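Local coordinates for protein putative carbohydrate-active enzyme (Uncultured organism, PDB 5WH8) that probably hydrolyses O-glycosidic bonds in cellulose or related polysaccharides through a glycoside hydrolase family 5 barrel domain, one part of a longer multi-modular protein, at residues I62-I67 against L143-N148; H70-G73 against N78-K81. One frame throughout, in Å; residues are numbered along the deposited sequence.

Interaction 1: residues I62-I67 against L143-N148; sequences IFRLAI and LYEICN
Arg-64 meets Glu-145 and Asn-148, and Ile-62 meets Leu-143, between strand 62-68 and strand 142-145 with the loop that follows it, which touch through side chains alone: the closest alpha carbons, Arg-64 CA and Leu-143 CA, are 9.2 Å apart. The Arg-64 chain runs extended from CG to NE, which carries the guanidinium across to Glu-145. Arg-64 grips that carboxylate side-on, with NE 2.8 Å from Glu-145 OE1 in a practically straight bond (179°) and NH2 3.1 Å from Glu-145 OE2. Both oxygens are met on their syn sides, although the two planes are turned by 36°. NH2 also donates to Asn-148 OD1 at 2.8 Å; this bond is more bent (133°), its donor standing above the amide carbonyl plane. The apolar contact is looser, Ile-62 CD1 lying 4.4 Å from Leu-143 CD1. Thr-236 adds a bond to Glu-145 OE2, while Arg-64 NH1 makes a salt bridge to Glu-237 on strand 233-239, where family 5 enzymes carry their nucleophile, so the network probably borders the active site. The contact is buried in the TIM barrel: strand 103-109 lies between the two strands, 32-36 flanks 62-68, and helices 83-100 and 157-172 pack outside.

Interaction 2: residues H70-G73 against N78-K81; sequences HEWG and NQWK
From Glu-71 to Gly-73, the loop joining strand 62-68 to helix 83-100 closes on Gln-79 and Trp-80, a little further along, at the C-terminal ends of the barrel strands, the side where family 5 enzymes have their active site. Glu-71 contributes little across the contact; its carboxylate is engaged with Asn-112. Trp-72 does more. Its CG lies anti to the backbone N (chi1 -177°), and the indole passes obliquely across the Gln-79 side chain and on toward Trp-80. Gln-79 CB sits over one face of the indole, displaced toward the rim, with Trp-72 NE1 3.9 Å from Gln-79 CB. The amide lies on the pyrrole side, with Gln-79 OE1 3.6 Å from Trp-72 CD1 and its plane turned 35° from the ring. At the far end of the ring system, Trp-72 CH2 comes within 4.0 Å of Trp-80 CD1. The centroids of the Trp-72 six-membered ring and the Trp-80 five-membered ring are 5.9 Å apart with planes at 61°, an oblique meeting. The backbone O of Trp-72 accepts a bond from Trp-41 NE1. Gly-73 follows with positive phi, a conformation glycine adopts readily, and its N-H gives an almost straight hydrogen bond to Gln-79 OE1, 3.0 Å from Gly-73 N to that oxygen, the donor tilted from the carbonyl plane. The bare Gly-73 CA lies 3.9 Å from Trp-80 CB. Trp-80 then leads away to meet Tyr-86 and Tyr-89 edge-to-face. Chemically, a single directional bond holds the side-chain amide oxygen of Gln-79 against the Gly-73 N-H, and the rest is aromatic and aliphatic packing. The same glutamine therefore works in two ways, its oxygen binding the backbone and its methylene lying against the indole, which joins two parts of this surface loop without charge pairing.

Both contacts belong to the family 5 barrel domain, yet they occupy contrasting places: the centre of interaction 1 is about 4 Å from the chain centre and that of interaction 2 about 21 Å, and the two contact centres are about 18 Å apart. Interaction 1 joins strand 62-68 to strand 142-145 and the loop after it by a charged, fully buried network. Interaction 2 holds together two parts of one loop at the surface, with Trp-72 and Gln-79 exposed but Gly-73 buried, and one bond to a backbone N-H. Sequence connects them, since strand 62-68 leads directly into the loop of 70-73 and 78-81, and helix 83-100 follows. Tyr-86 of that helix touches both Ile-67 and Trp-80.

Interaction 1: residues I62-I67 against L143-N148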
ATOM      1  N   ILE A  62      -1.720  -2.620  -8.696  1.00  7.90           N
ATOM      2  CA  ILE A  62      -1.196  -2.969  -7.379  1.00  8.73           C
ATOM      3  C   ILE A  62      -2.378  -3.191  -6.403  1.00  9.40           C
ATOM      4  O   ILE A  62      -3.418  -2.507  -6.502  1.00  8.90           O
ATOM      5  CB  ILE A  62      -0.237  -1.853  -6.873  1.00  8.90           C
ATOM      6  CG1 ILE A  62       0.407  -2.224  -5.523  1.00  9.06           C
ATOM      7  CG2 ILE A  62      -0.939  -0.506  -6.810  1.00 10.20           C
ATOM      8  CD1 ILE A  62       1.650  -1.369  -5.272  1.00 11.28           C
ATOM      9  N   PHE A  63      -2.229  -4.155  -5.488  1.00  7.40           N
ATOM     10  CA  PHE A  63      -3.194  -4.405  -4.423  1.00  7.11           C
ATOM     11  C   PHE A  63      -2.463  -4.415  -3.096  1.00  8.42           C
ATOM     12  O   PHE A  63      -1.376  -4.957  -2.992  1.00 10.28           O
ATOM     13  CB  PHE A  63      -3.937  -5.755  -4.619  1.00  7.12           C
ATOM     14  CG  PHE A  63      -5.167  -5.891  -3.758  1.00  9.33           C
ATOM     15  CD1 PHE A  63      -6.306  -5.153  -4.009  1.00  8.87           C
ATOM     16  CD2 PHE A  63      -5.161  -6.725  -2.658  1.00 12.17           C
ATOM     17  CE1 PHE A  63      -7.413  -5.234  -3.191  1.00 10.86           C
ATOM     18  CE2 PHE A  63      -6.275  -6.822  -1.835  1.00  9.32           C
ATOM     19  CZ  PHE A  63      -7.403  -6.094  -2.104  1.00  9.36           C
ATOM     20  N   ARG A  64      -3.077  -3.835  -2.076  1.00  6.38           N
ATOM     21  CA  ARG A  64      -2.473  -3.749  -0.745  1.00  7.41           C
ATOM     22  C   ARG A  64      -3.241  -4.613   0.256  1.00  8.57           C
ATOM     23  O   ARG A  64      -4.455  -4.502   0.380  1.00  9.81           O
ATOM     24  CB  ARG A  64      -2.442  -2.279  -0.305  1.00  7.53           C
ATOM     25  CG  ARG A  64      -1.993  -2.020   1.127  1.00  8.19           C
ATOM     26  CD  ARG A  64      -2.042  -0.537   1.324  1.00  9.18           C
ATOM     27  NE  ARG A  64      -1.505   0.049   2.549  1.00  8.37           N
ATOM     28  CZ  ARG A  64      -2.220   0.670   3.489  1.00  8.82           C
ATOM     29  NH1 ARG A  64      -3.550   0.678   3.489  1.00  9.03           N
ATOM     30  NH2 ARG A  64      -1.585   1.273   4.471  1.00  8.79           N
ATOM     31  N   LEU A  65      -2.487  -5.455   0.967  1.00  9.00           N
ATOM     32  CA  LEU A  65      -3.004  -6.338   1.993  1.00  8.92           C
ATOM     33  C   LEU A  65      -2.819  -5.660   3.347  1.00  7.86           C
ATOM     34  O   LEU A  65      -1.725  -5.649   3.905  1.00  9.70           O
ATOM     35  CB  LEU A  65      -2.281  -7.702   1.942  1.00  9.25           C
ATOM     36  CG  LEU A  65      -2.320  -8.445   0.611  1.00 10.11           C
ATOM     37  CD1 LEU A  65      -1.422  -9.654   0.708  1.00 11.59           C
ATOM     38  CD2 LEU A  65      -3.708  -8.853   0.224  1.00 14.07           C
ATOM     39  N   ALA A  66      -3.905  -5.092   3.854  1.00  8.68           N
ATOM     40  CA  ALA A  66      -3.882  -4.403   5.145  1.00  8.21           C
ATOM     41  C   ALA A  66      -4.054  -5.420   6.264  1.00 10.05           C
ATOM     42  O   ALA A  66      -5.172  -5.858   6.548  1.00 10.57           O
ATOM     43  CB  ALA A  66      -4.985  -3.354   5.212  1.00  8.93           C
ATOM     44  N   ILE A  67      -2.932  -5.777   6.883  1.00  8.46           N
ATOM     45  CA  ILE A  67      -2.884  -6.800   7.922  1.00  7.12           C
ATOM     46  C   ILE A  67      -2.932  -6.108   9.285  1.00 10.26           C
ATOM     47  O   ILE A  67      -1.907  -5.702   9.816  1.00  9.35           O
ATOM     48  CB  ILE A  67      -1.617  -7.653   7.760  1.00  8.99           C
ATOM     49  CG1 ILE A  67      -1.618  -8.333   6.388  1.00 11.44           C
ATOM     50  CG2 ILE A  67      -1.511  -8.714   8.855  1.00  9.62           C
ATOM     51  CD1 ILE A  67      -0.257  -8.460   5.808  1.00 12.51           C
ATOM     52  N   LEU A 143       6.097  -5.586  -2.301  1.00  9.14           N
ATOM     53  CA  LEU A 143       6.690  -4.443  -1.594  1.00  9.10           C
ATOM     54  C   LEU A 143       6.348  -4.609  -0.120  1.00  8.27           C
ATOM     55  O   LEU A 143       5.269  -5.099   0.197  1.00  9.79           O
ATOM     56  CB  LEU A 143       6.164  -3.091  -2.093  1.00 10.28           C
ATOM     57  CG  LEU A 143       6.466  -2.726  -3.552  1.00 10.58           C
ATOM     58  CD1 LEU A 143       5.440  -3.365  -4.465  1.00 11.25           C
ATOM     59  CD2 LEU A 143       6.454  -1.223  -3.775  1.00 10.42           C
ATOM     60  N   TYR A 144       7.246  -4.194   0.773  1.00  9.75           N
ATOM     61  CA  TYR A 144       7.080  -4.407   2.215  1.00  7.48           C
ATOM     62  C   TYR A 144       6.773  -3.084   2.944  1.00  9.62           C
ATOM     63  O   TYR A 144       7.639  -2.209   3.062  1.00  9.93           O
ATOM     64  CB  TYR A 144       8.365  -5.068   2.787  1.00  9.56           C
ATOM     65  CG  TYR A 144       8.764  -6.411   2.153  1.00  9.78           C
ATOM     66  CD1 TYR A 144       7.806  -7.386   1.846  1.00 10.86           C
ATOM     67  CD2 TYR A 144      10.106  -6.712   1.910  1.00 12.19           C
ATOM     68  CE1 TYR A 144       8.187  -8.614   1.315  1.00 13.42           C
ATOM     69  CE2 TYR A 144      10.487  -7.909   1.367  1.00 11.53           C
ATOM     70  CZ  TYR A 144       9.523  -8.861   1.066  1.00 12.08           C
ATOM     71  OH  TYR A 144       9.910 -10.080   0.550  1.00 13.31           O
ATOM     72  N   GLU A 145       5.534  -2.924   3.422  1.00  9.27           N
ATOM     73  CA  GLU A 145       5.119  -1.726   4.159  1.00  9.21           C
ATOM     74  C   GLU A 145       5.160  -2.065   5.655  1.00  9.87           C
ATOM     75  O   GLU A 145       4.254  -2.722   6.174  1.00  9.43           O
ATOM     76  CB  GLU A 145       3.720  -1.273   3.703  1.00  8.75           C
ATOM     77  CG  GLU A 145       3.203  -0.015   4.407  1.00  8.29           C
ATOM     78  CD  GLU A 145       1.889   0.516   3.857  1.00 10.73           C
ATOM     79  OE1 GLU A 145       1.271  -0.157   3.004  1.00  8.93           O
ATOM     80  OE2 GLU A 145       1.452   1.598   4.318  1.00 11.49           O
ATOM     81  N   ILE A 146       6.224  -1.635   6.339  1.00  9.47           N
ATOM     82  CA  ILE A 146       6.587  -2.195   7.644  1.00  7.84           C
ATOM     83  C   ILE A 146       5.782  -1.616   8.841  1.00  9.73           C
ATOM     84  O   ILE A 146       5.797  -2.235   9.921  1.00  9.65           O
ATOM     85  CB  ILE A 146       8.140  -2.058   7.893  1.00  8.84           C
ATOM     86  CG1 ILE A 146       8.612  -0.604   7.739  1.00  9.20           C
ATOM     87  CG2 ILE A 146       8.907  -2.985   6.951  1.00 10.66           C
ATOM     88  CD1 ILE A 146      10.045  -0.348   8.299  1.00 10.46           C
ATOM     89  N   CYS A 147       5.108  -0.475   8.671  1.00 11.33           N
ATOM     90  CA  CYS A 147       4.238   0.114   9.719  1.00 11.19           C
ATOM     91  C   CYS A 147       3.292   1.197   9.169  1.00 13.28           C
ATOM     92  O   CYS A 147       3.637   2.368   9.095  1.00 11.93           O
ATOM     93  CB  CYS A 147       5.071   0.710  10.879  1.00 12.13           C
ATOM     94  SG  CYS A 147       6.401   1.845  10.405  1.00 14.02           S
ATOM     95  N   ASN A 148       2.075   0.786   8.839  1.00 12.24           N
ATOM     96  CA  ASN A 148       1.037   1.657   8.248  1.00 11.55           C
ATOM     97  C   ASN A 148       1.008   3.144   8.685  1.00 10.16           C
ATOM     98  O   ASN A 148       1.359   4.049   7.896  1.00  9.14           O
ATOM     99  CB  ASN A 148      -0.323   1.003   8.553  1.00  9.24           C
ATOM    100  CG  ASN A 148      -1.516   1.871   8.189  1.00 10.39           C
ATOM    101  OD1 ASN A 148      -1.624   2.355   7.066  1.00 10.66           O
ATOM    102  ND2 ASN A 148      -2.434   2.050   9.141  1.00 10.60           N
TER

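Interaction 2: residues H70-G73 against N78-K81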
ATOM      1  N   HIS A  70      -3.908  -5.135  15.477  1.00 15.04           N
ATOM      2  CA  HIS A  70      -4.814  -5.066  16.619  1.00 15.12           C
ATOM      3  C   HIS A  70      -6.274  -4.862  16.197  1.00 13.87           C
ATOM      4  O   HIS A  70      -6.589  -4.903  15.009  1.00 13.95           O
ATOM      5  CB  HIS A  70      -4.356  -3.946  17.548  1.00 14.87           C
ATOM      6  CG  HIS A  70      -3.074  -4.261  18.248  1.00 15.77           C
ATOM      7  ND1 HIS A  70      -1.859  -4.307  17.594  1.00 14.65           N
ATOM      8  CD2 HIS A  70      -2.821  -4.572  19.539  1.00 20.39           C
ATOM      9  CE1 HIS A  70      -0.911  -4.626  18.458  1.00 20.45           C
ATOM     10  NE2 HIS A  70      -1.467  -4.788  19.646  1.00 21.36           N
ATOM     11  N   GLU A  71      -7.144  -4.642  17.186  1.00 13.48           N
ATOM     12  CA  GLU A  71      -8.602  -4.717  17.046  1.00 14.43           C
ATOM     13  C   GLU A  71      -9.030  -6.148  16.763  1.00 12.91           C
ATOM     14  O   GLU A  71      -8.180  -7.044  16.577  1.00 13.65           O
ATOM     15  CB  GLU A  71      -9.118  -3.760  15.963  1.00 15.72           C
ATOM     16  CG  GLU A  71      -8.643  -2.327  16.215  1.00 18.87           C
ATOM     17  CD  GLU A  71      -9.196  -1.300  15.236  1.00 25.88           C
ATOM     18  OE1 GLU A  71     -10.438  -1.207  15.082  1.00 21.53           O
ATOM     19  OE2 GLU A  71      -8.377  -0.570  14.631  1.00 19.51           O
ATOM     20  N   TRP A  72     -10.337  -6.385  16.758  1.00 15.82           N
ATOM     21  CA  TRP A  72     -10.816  -7.759  16.717  1.00 16.33           C
ATOM     22  C   TRP A  72     -10.205  -8.493  15.527  1.00 12.90           C
ATOM     23  O   TRP A  72     -10.261  -8.015  14.399  1.00 13.80           O
ATOM     24  CB  TRP A  72     -12.348  -7.853  16.631  1.00 15.14           C
ATOM     25  CG  TRP A  72     -12.728  -9.312  16.669  1.00 15.26           C
ATOM     26  CD1 TRP A  72     -12.927 -10.083  17.785  1.00 18.42           C
ATOM     27  CD2 TRP A  72     -12.871 -10.189  15.542  1.00 14.10           C
ATOM     28  NE1 TRP A  72     -13.189 -11.386  17.413  1.00 20.54           N
ATOM     29  CE2 TRP A  72     -13.163 -11.477  16.047  1.00 19.24           C
ATOM     30  CE3 TRP A  72     -12.771 -10.014  14.153  1.00 18.39           C
ATOM     31  CZ2 TRP A  72     -13.367 -12.576  15.215  1.00 19.98           C
ATOM     32  CZ3 TRP A  72     -12.971 -11.108  13.326  1.00 23.71           C
ATOM     33  CH2 TRP A  72     -13.261 -12.375  13.858  1.00 23.99           C
ATOM     34  N   GLY A  73      -9.625  -9.665  15.785  1.00 10.56           N
ATOM     35  CA  GLY A  73      -9.097 -10.505  14.724  1.00 10.12           C
ATOM     36  C   GLY A  73      -7.752 -10.087  14.176  1.00 11.05           C
ATOM     37  O   GLY A  73      -7.261 -10.672  13.196  1.00 12.86           O
ATOM     38  N   ASN A  78      -4.843 -13.644  17.921  1.00 11.45           N
ATOM     39  CA  ASN A  78      -5.280 -15.050  17.841  1.00 12.83           C
ATOM     40  C   ASN A  78      -6.790 -15.167  18.042  1.00 14.19           C
ATOM     41  O   ASN A  78      -7.281 -16.129  18.653  1.00 15.19           O
ATOM     42  CB  ASN A  78      -4.526 -15.922  18.869  1.00 11.33           C
ATOM     43  CG  ASN A  78      -3.092 -16.202  18.474  1.00 13.89           C
ATOM     44  OD1 ASN A  78      -2.791 -16.482  17.309  1.00 15.16           O
ATOM     45  ND2 ASN A  78      -2.199 -16.162  19.456  1.00 16.10           N
ATOM     46  N   GLN A  79      -7.548 -14.193  17.544  1.00 13.04           N
ATOM     47  CA  GLN A  79      -9.006 -14.275  17.546  1.00 14.05           C
ATOM     48  C   GLN A  79      -9.637 -14.797  16.260  1.00 15.83           C
ATOM     49  O   GLN A  79     -10.767 -15.287  16.300  1.00 17.76           O
ATOM     50  CB  GLN A  79      -9.597 -12.897  17.842  1.00 11.37           C
ATOM     51  CG  GLN A  79      -9.432 -12.491  19.285  1.00 10.87           C
ATOM     52  CD  GLN A  79      -9.809 -11.056  19.528  1.00 20.89           C
ATOM     53  OE1 GLN A  79      -9.501 -10.177  18.727  1.00 16.39           O
ATOM     54  NE2 GLN A  79     -10.507 -10.808  20.628  1.00 20.76           N
ATOM     55  N   TRP A  80      -8.945 -14.675  15.124  1.00 14.32           N
ATOM     56  CA  TRP A  80      -9.492 -15.090  13.842  1.00 12.51           C
ATOM     57  C   TRP A  80      -8.702 -16.284  13.280  1.00 15.69           C
ATOM     58  O   TRP A  80      -9.278 -17.354  13.033  1.00 17.09           O
ATOM     59  CB  TRP A  80      -9.473 -13.901  12.876  1.00 16.16           C
ATOM     60  CG  TRP A  80     -10.012 -14.171  11.489  1.00 14.70           C
ATOM     61  CD1 TRP A  80     -11.266 -14.567  11.159  1.00 18.66           C
ATOM     62  CD2 TRP A  80      -9.298 -14.019  10.258  1.00 13.45           C
ATOM     63  NE1 TRP A  80     -11.386 -14.677   9.792  1.00 20.59           N
ATOM     64  CE2 TRP A  80     -10.191 -14.341   9.215  1.00 17.20           C
ATOM     65  CE3 TRP A  80      -8.000 -13.639   9.936  1.00 13.99           C
ATOM     66  CZ2 TRP A  80      -9.820 -14.290   7.874  1.00 17.84           C
ATOM     67  CZ3 TRP A  80      -7.625 -13.597   8.597  1.00 20.41           C
ATOM     68  CH2 TRP A  80      -8.536 -13.931   7.585  1.00 18.79           C
ATOM     69  N   LYS A  81      -7.397 -16.096  13.089  1.00 13.94           N
ATOM     70  CA  LYS A  81      -6.448 -17.161  12.726  1.00 13.71           C
ATOM     71  C   LYS A  81      -5.215 -17.131  13.621  1.00 14.69           C
ATOM     72  O   LYS A  81      -4.823 -16.073  14.076  1.00 14.50           O
ATOM     73  CB  LYS A  81      -5.999 -17.014  11.257  1.00 15.94           C
ATOM     74  CG  LYS A  81      -7.060 -17.341  10.244  1.00 12.89           C
ATOM     75  CD  LYS A  81      -6.500 -17.186   8.831  1.00 14.42           C
ATOM     76  CE  LYS A  81      -7.563 -17.404   7.798  1.00 18.43           C
ATOM     77  NZ  LYS A  81      -7.878 -18.860   7.611  1.00 23.05           N
TER